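Local coordinates for penicillin-binding protein 2B (Streptococcus pneumoniae, PDB 2WAD), which is a penicillin-binding transpeptidase thought to form peptide cross-links between adjacent glycan strands of cell-wall peptidoglycan, as part of the elongasome that makes peripheral peptidoglycan, at residues Val202-Ile205 with Ala206-Lys210; Gln458-Gln461 with Pro462-Val466; Lys659-Gly662 with Pro663-Arg667. One frame throughout, in Å; residues are numbered along the deposited sequence.

Each contact is local, made between residues close together in the chain. Contacts 1 and 3 lie on helices: contact 1 in the last turns of helix 199-208, contact 3 at the start of helix 661-676. Contact 2 is a turn in the loop between helices 445-455 and 471-484. Contact 3 is mainly buried, contact 1 is partly buried, with more exposed than buried residues, and contact 2 lies at the surface. Straight backbone bonds and a side-chain cap hold contact 3, contact 1 mixes one straight bond with bent ones, and sulfur and ring contacts fill contact 2. Contacts 2 and 3 share the transpeptidase domain, their centres about 37 Å apart; contact 1 lies in the dimerisation domain, its centre about 66 Å from that of contact 3.

Contact 1: Val202-Ile205 with Ala206-Lys210; sequences VAVI and ASISK
Ile-208 N stands above the flat carbonyl group of Ile-205, 3.2 Å from Ile-205 O and 65° out of the carbonyl plane, so the bond misses the lone-pair directions. The carbonyl of Val-202, one turn earlier, is met quite differently: Ala-206 N comes in nearly along the C=O axis, at 3.0 Å from Val-202 O, with a practically straight N-H (173°). Ile-205 O has a second, weak donor in Ser-209 N, 2.8 Å away, whose N-H is strongly bent at 118°. One oxygen therefore serves donors three and four residues ahead, and neither bond has the straightness of the one from Ala-206. Among the side chains, Val-204 and Ile-208 lie side by side and point the same way, the CG1 branch of Val-204 facing the CD1 methyl of Ile-208; that methyl is modelled too close to Val-204 O, so the exact place of the end of Ile-208 is doubtful. Ser-207 has its OG between its own N and carbonyl carbon, folded back to donate to Val-204 O at 2.6 Å; because of the same crowding of that oxygen, the bond's exact geometry is less sure. Tyr-103, from a loop, touches Val-204, Ile-205 and Ile-208, and Ile-217 of strand 215-225 packs on Val-202 and Ile-205. Val-202 and Ile-205 thus form the buried side of the helix, while Ala-203, Ala-206 and Ser-207 are exposed. The passage from a straight i to i+4 bond to bent bonds and then to the 3-10 geometry of Ser-209 and Lys-210 is characteristic of a helix loosening at its C-terminal end, here that of helix 199-208 in the dimerisation domain.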
loop_
_atom_site.group_PDB
_atom_site.type_symbol
_atom_site.label_atom_id
_atom_site.label_comp_id
_atom_site.label_asym_id
_atom_site.label_seq_id
_atom_site.Cartn_x
_atom_site.Cartn_y
_atom_site.Cartn_z
ATOM N N VAL A 202 4.847 26.665 -30.349
ATOM C CA VAL A 202 5.112 25.351 -30.934
ATOM C C VAL A 202 5.180 25.320 -32.464
ATOM O O VAL A 202 6.119 24.758 -33.028
ATOM C CB VAL A 202 4.102 24.274 -30.474
ATOM C CG1 VAL A 202 4.335 22.975 -31.242
ATOM C CG2 VAL A 202 4.220 24.025 -28.983
ATOM N N ALA A 203 4.207 25.913 -33.149
ATOM C CA ALA A 203 4.158 25.807 -34.606
ATOM C C ALA A 203 5.194 26.653 -35.346
ATOM O O ALA A 203 5.396 26.464 -36.543
ATOM C CB ALA A 203 2.754 26.081 -35.138
ATOM N N VAL A 204 5.835 27.590 -34.648
ATOM C CA VAL A 204 7.003 28.292 -35.178
ATOM C C VAL A 204 8.242 27.391 -35.104
ATOM O O VAL A 204 9.023 27.350 -36.055
ATOM C CB VAL A 204 7.283 29.630 -34.443
ATOM C CG1 VAL A 204 8.590 30.230 -34.914
ATOM C CG2 VAL A 204 6.145 30.623 -34.646
ATOM N N ILE A 205 8.426 26.678 -33.994
ATOM C CA ILE A 205 9.516 25.702 -33.895
ATOM C C ILE A 205 9.387 24.606 -34.952
ATOM O O ILE A 205 10.364 24.256 -35.626
ATOM C CB ILE A 205 9.636 25.055 -32.498
ATOM C CG1 ILE A 205 10.070 26.103 -31.477
ATOM C CG2 ILE A 205 10.678 23.925 -32.530
ATOM C CD1 ILE A 205 9.692 25.779 -30.062
ATOM N N ALA A 206 8.178 24.066 -35.083
ATOM C CA ALA A 206 7.878 23.084 -36.121
ATOM C C ALA A 206 8.277 23.595 -37.510
ATOM O O ALA A 206 8.653 22.813 -38.381
ATOM C CB ALA A 206 6.393 22.714 -36.090
ATOM N N SER A 207 8.204 24.907 -37.713
ATOM C CA SER A 207 8.476 25.489 -39.023
ATOM C C SER A 207 9.956 25.764 -39.320
ATOM O O SER A 207 10.337 25.901 -40.485
ATOM C CB SER A 207 7.664 26.769 -39.225
ATOM O OG SER A 207 8.256 27.848 -38.519
ATOM N N ILE A 208 10.799 25.871 -38.299
ATOM C CA ILE A 208 12.214 26.095 -38.570
ATOM C C ILE A 208 13.144 25.045 -37.973
ATOM O O ILE A 208 14.367 25.193 -38.057
ATOM C CB ILE A 208 12.697 27.519 -38.182
ATOM C CG1 ILE A 208 12.917 27.654 -36.675
ATOM C CG2 ILE A 208 11.794 28.622 -38.755
ATOM C CD1 ILE A 208 11.687 27.883 -35.893
ATOM N N SER A 209 12.563 23.987 -37.408
ATOM C CA SER A 209 13.311 22.946 -36.702
ATOM C C SER A 209 14.370 22.272 -37.564
ATOM O O SER A 209 15.409 21.836 -37.064
ATOM C CB SER A 209 12.373 21.907 -36.085
ATOM O OG SER A 209 11.548 21.305 -37.065
ATOM N N LYS A 210 14.130 22.219 -38.871
ATOM C CA LYS A 210 15.156 21.765 -39.812
ATOM C C LYS A 210 16.486 22.517 -39.713
ATOM O O LYS A 210 17.505 22.034 -40.215
ATOM C CB LYS A 210 14.633 21.876 -41.245
ATOM C CG LYS A 210 14.287 23.309 -41.652
ATOM C CD LYS A 210 14.525 23.552 -43.135
ATOM C CE LYS A 210 13.661 24.693 -43.662
ATOM N NZ LYS A 210 12.214 24.378 -43.526
#

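Contact 2: Gln458-Gln461 with Pro462-Val466; sequences QTYQ and PNMFV
Met-464 folds back over the turn that carries it and fills the tight side of the contact. Its sulfur lies 4.0 Å from Tyr-460 CD1, an oblique Met-aromatic contact with SD 62° off the ring normal. Gln-461 N points an almost straight N-H (171°) at the same sulfur, but at 3.7 Å from SD the bond is weak. The sulfur gets there because CG of Met-464 sits between its backbone N and carbonyl carbon (chi1 64°), from where the chain runs back beside Gln-461. One face of the Tyr-460 ring is covered by the start of Pro-462, whose N stands 3.6 Å above the ring plane, offset toward the rim; Tyr-460 OH reaches past it to 3.3 Å from Pro-462 CA and is hydrogen-bonded to Val-414 N. These groups are carried by a type II beta turn from Gln-461 to Met-464, closed by Met-464 N donating to Gln-461 O at 3.2 Å, with Asn-463 in the left-handed backbone region usual for the third residue of such a turn. At the far end Gln-458 OE1 lies 3.0 Å from Val-466 CG1, a tight contact of an amide oxygen with a methyl; OE1 is buried without a polar partner in the model. The solvent side is looser: Thr-459 and Asn-463, both exposed, direct their CB atoms away from the facing segment, Asn-463 beside Val-414, and Gln-461 is exposed, its chain bent at chi2. Leu-453 of helix 445-455 touches Gln-458, Tyr-460, Met-464 and Val-466, and backbone bonds tie Asn-463 to Val-414 and Met-464 to Gln-416, so the loop is held between that helix and the 411-416 loop before the chain enters helix 471-484.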
loop_
_atom_site.group_PDB
_atom_site.type_symbol
_atom_site.label_atom_id
_atom_site.label_comp_id
_atom_site.label_asym_id
_atom_site.label_seq_id
_atom_site.Cartn_x
_atom_site.Cartn_y
_atom_site.Cartn_z
ATOM N N GLN A 458 0.594 -23.459 34.131
ATOM C CA GLN A 458 0.019 -23.368 35.475
ATOM C C GLN A 458 -1.506 -23.477 35.514
ATOM O O GLN A 458 -2.187 -23.259 34.515
ATOM C CB GLN A 458 0.527 -22.107 36.181
ATOM C CG GLN A 458 2.037 -22.157 36.472
ATOM C CD GLN A 458 2.591 -20.894 37.103
ATOM O OE1 GLN A 458 1.966 -19.841 37.068
ATOM N NE2 GLN A 458 3.778 -20.994 37.685
ATOM N N THR A 459 -2.049 -23.814 36.676
ATOM C CA THR A 459 -3.490 -23.973 36.848
ATOM C C THR A 459 -3.976 -22.911 37.825
ATOM O O THR A 459 -3.335 -22.712 38.858
ATOM C CB THR A 459 -3.793 -25.382 37.388
ATOM O OG1 THR A 459 -3.367 -26.335 36.409
ATOM C CG2 THR A 459 -5.269 -25.600 37.634
ATOM N N TYR A 460 -5.085 -22.236 37.517
ATOM C CA TYR A 460 -5.517 -21.094 38.327
ATOM C C TYR A 460 -6.025 -21.525 39.693
ATOM O O TYR A 460 -6.832 -22.456 39.789
ATOM C CB TYR A 460 -6.578 -20.210 37.638
ATOM C CG TYR A 460 -7.124 -19.116 38.555
ATOM C CD1 TYR A 460 -6.328 -18.036 38.944
ATOM C CD2 TYR A 460 -8.417 -19.180 39.061
ATOM C CE1 TYR A 460 -6.812 -17.055 39.785
ATOM C CE2 TYR A 460 -8.906 -18.209 39.908
ATOM C CZ TYR A 460 -8.098 -17.160 40.269
ATOM O OH TYR A 460 -8.583 -16.164 41.072
ATOM N N GLN A 461 -5.527 -20.856 40.729
ATOM C CA GLN A 461 -6.121 -20.873 42.064
ATOM C C GLN A 461 -6.077 -19.438 42.574
ATOM O O GLN A 461 -5.064 -18.758 42.408
ATOM C CB GLN A 461 -5.338 -21.760 43.049
ATOM C CG GLN A 461 -5.024 -23.183 42.601
ATOM C CD GLN A 461 -6.266 -24.051 42.484
ATOM O OE1 GLN A 461 -7.271 -23.803 43.153
ATOM N NE2 GLN A 461 -6.206 -25.074 41.629
ATOM N N PRO A 462 -7.169 -18.980 43.201
ATOM C CA PRO A 462 -7.224 -17.612 43.697
ATOM C C PRO A 462 -6.002 -17.273 44.551
ATOM O O PRO A 462 -5.537 -18.122 45.312
ATOM C CB PRO A 462 -8.507 -17.587 44.546
ATOM C CG PRO A 462 -9.365 -18.686 44.011
ATOM C CD PRO A 462 -8.377 -19.762 43.546
ATOM N N ASN A 463 -5.478 -16.057 44.399
ATOM C CA ASN A 463 -4.450 -15.514 45.275
ATOM C C ASN A 463 -3.106 -16.219 45.088
ATOM O O ASN A 463 -2.202 -16.087 45.912
ATOM C CB ASN A 463 -4.876 -15.576 46.759
ATOM C CG ASN A 463 -6.322 -15.136 46.993
ATOM O OD1 ASN A 463 -6.853 -14.257 46.313
ATOM N ND2 ASN A 463 -6.971 -15.775 47.949
ATOM N N MET A 464 -2.967 -16.975 44.009
ATOM C CA MET A 464 -1.689 -17.602 43.696
ATOM C C MET A 464 -0.602 -16.571 43.367
ATOM O O MET A 464 -0.892 -15.519 42.779
ATOM C CB MET A 464 -1.869 -18.564 42.518
ATOM C CG MET A 464 -2.285 -17.856 41.211
ATOM S SD MET A 464 -2.513 -18.997 39.824
ATOM C CE MET A 464 -1.060 -20.050 39.940
ATOM N N PHE A 465 0.628 -16.882 43.781
ATOM C CA PHE A 465 1.844 -16.170 43.375
ATOM C C PHE A 465 2.248 -16.842 42.058
ATOM O O PHE A 465 2.393 -18.073 41.988
ATOM C CB PHE A 465 2.990 -16.349 44.394
ATOM C CG PHE A 465 2.880 -15.477 45.627
ATOM C CD1 PHE A 465 3.351 -14.176 45.616
ATOM C CD2 PHE A 465 2.303 -15.964 46.798
ATOM C CE1 PHE A 465 3.228 -13.367 46.728
ATOM C CE2 PHE A 465 2.175 -15.167 47.917
ATOM C CZ PHE A 465 2.650 -13.876 47.889
ATOM N N VAL A 466 2.396 -16.056 40.997
ATOM C CA VAL A 466 2.704 -16.667 39.709
ATOM C C VAL A 466 4.200 -16.771 39.415
ATOM O O VAL A 466 4.932 -15.780 39.490
ATOM C CB VAL A 466 1.917 -16.040 38.527
ATOM C CG1 VAL A 466 2.167 -16.846 37.256
ATOM C CG2 VAL A 466 0.418 -16.021 38.819
#

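Contact 3: Lys659-Gly662 with Pro663-Arg667; sequences KNVG and PAIAR. Unlike the reference sequence in segment 659-662: Lys-659 (reference Asn), Asn-660 (reference Gly). Unlike the reference sequence in segment 663-667: Ala-664 (reference Ser).
Asn-660 OD1 rests 3.3 Å from Pro-663 CD while accepting a hydrogen bond from Gly-662 N, 3.0 Å away and in the plane of the side-chain carbonyl. With CG anti to the backbone N (chi1 -164°), the amide swings forward over the first turn and acts as its N-cap. The turn itself is closed by Ile-665 N to Val-661 O at 2.8 Å and Ala-666 N to Gly-662 O at 3.1 Å, both with almost straight N-H groups. Pro-663, which has no N-H to give, fits at a helix start, where no earlier carbonyl awaits one. On the inner flank Val-661 CG2 meets Ile-665 CD1 at 3.9 Å. Farther along, the Arg-667 guanidinium lays one face over Ala-664 CA, its NH1 hydrogen-bonded to Ala-603 O. Outside this shell, Tyr-327 of helix 314-334 touches Ala-664 and Ile-665, while Val-649 of strand 645-650 backs Ile-665 and Ala-666. The Asn-660 side chain lies about 9 Å from that of Ser-386, the inferred acyl-ester nucleophile. A C-terminal helix packed beside helix 314-334, near the start of the transpeptidase domain, on the antiparallel sheet is characteristic of the penicillin-recognising transpeptidase fold.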
loop_
_atom_site.group_PDB
_atom_site.type_symbol
_atom_site.label_atom_id
_atom_site.label_comp_id
_atom_site.label_asym_id
_atom_site.label_seq_id
_atom_site.Cartn_x
_atom_site.Cartn_y
_atom_site.Cartn_z
ATOM N N LYS A 659 -24.748 2.531 23.641
ATOM C CA LYS A 659 -24.861 1.672 22.465
ATOM C C LYS A 659 -23.512 1.472 21.771
ATOM O O LYS A 659 -22.712 2.400 21.714
ATOM C CB LYS A 659 -25.905 2.207 21.483
ATOM C CG LYS A 659 -25.479 3.483 20.781
ATOM C CD LYS A 659 -26.338 3.787 19.561
ATOM C CE LYS A 659 -26.215 5.261 19.196
ATOM N NZ LYS A 659 -24.947 5.819 19.770
ATOM N N ASN A 660 -23.258 0.273 21.250
ATOM C CA ASN A 660 -21.982 -0.032 20.580
ATOM C C ASN A 660 -22.172 -0.093 19.070
ATOM O O ASN A 660 -22.722 -1.052 18.540
ATOM C CB ASN A 660 -21.382 -1.359 21.079
ATOM C CG ASN A 660 -19.902 -1.524 20.704
ATOM O OD1 ASN A 660 -19.495 -1.357 19.546
ATOM N ND2 ASN A 660 -19.082 -1.809 21.707
ATOM N N VAL A 661 -21.718 0.936 18.370
ATOM C CA VAL A 661 -21.946 1.010 16.925
ATOM C C VAL A 661 -21.072 0.063 16.104
ATOM O O VAL A 661 -21.312 -0.112 14.915
ATOM C CB VAL A 661 -21.817 2.453 16.399
ATOM C CG1 VAL A 661 -22.775 3.398 17.171
ATOM C CG2 VAL A 661 -20.381 2.967 16.527
ATOM N N GLY A 662 -20.096 -0.586 16.731
ATOM C CA GLY A 662 -19.176 -1.449 15.985
ATOM C C GLY A 662 -19.884 -2.531 15.189
ATOM O O GLY A 662 -19.751 -2.593 13.981
ATOM N N PRO A 663 -20.634 -3.399 15.864
ATOM C CA PRO A 663 -21.416 -4.447 15.209
ATOM C C PRO A 663 -22.396 -3.890 14.176
ATOM O O PRO A 663 -22.630 -4.524 13.147
ATOM C CB PRO A 663 -22.205 -5.070 16.369
ATOM C CG PRO A 663 -21.350 -4.778 17.606
ATOM C CD PRO A 663 -20.666 -3.490 17.343
ATOM N N ALA A 664 -22.942 -2.698 14.420
ATOM C CA ALA A 664 -23.955 -2.134 13.515
ATOM C C ALA A 664 -23.284 -1.659 12.229
ATOM O O ALA A 664 -23.818 -1.815 11.126
ATOM C CB ALA A 664 -24.718 -0.982 14.192
ATOM N N ILE A 665 -22.099 -1.087 12.359
ATOM C CA ILE A 665 -21.323 -0.739 11.166
ATOM C C ILE A 665 -20.978 -1.988 10.356
ATOM O O ILE A 665 -21.237 -2.030 9.156
ATOM C CB ILE A 665 -20.051 0.071 11.500
ATOM C CG1 ILE A 665 -20.438 1.408 12.146
ATOM C CG2 ILE A 665 -19.237 0.318 10.233
ATOM C CD1 ILE A 665 -19.296 2.061 12.922
ATOM N N ALA A 666 -20.447 -3.013 11.026
ATOM C CA ALA A 666 -20.128 -4.298 10.390
ATOM C C ALA A 666 -21.338 -4.883 9.642
ATOM O O ALA A 666 -21.249 -5.332 8.499
ATOM C CB ALA A 666 -19.603 -5.308 11.460
ATOM N N ARG A 667 -22.481 -4.905 10.306
ATOM C CA ARG A 667 -23.721 -5.403 9.711
ATOM C C ARG A 667 -24.100 -4.594 8.487
ATOM O O ARG A 667 -24.494 -5.140 7.455
ATOM C CB ARG A 667 -24.813 -5.235 10.774
ATOM C CG ARG A 667 -26.232 -5.559 10.286
ATOM C CD ARG A 667 -27.220 -5.007 11.300
ATOM N NE ARG A 667 -27.270 -3.546 11.196
ATOM C CZ ARG A 667 -27.570 -2.744 12.207
ATOM N NH1 ARG A 667 -27.813 -3.275 13.399
ATOM N NH2 ARG A 667 -27.617 -1.424 12.028
#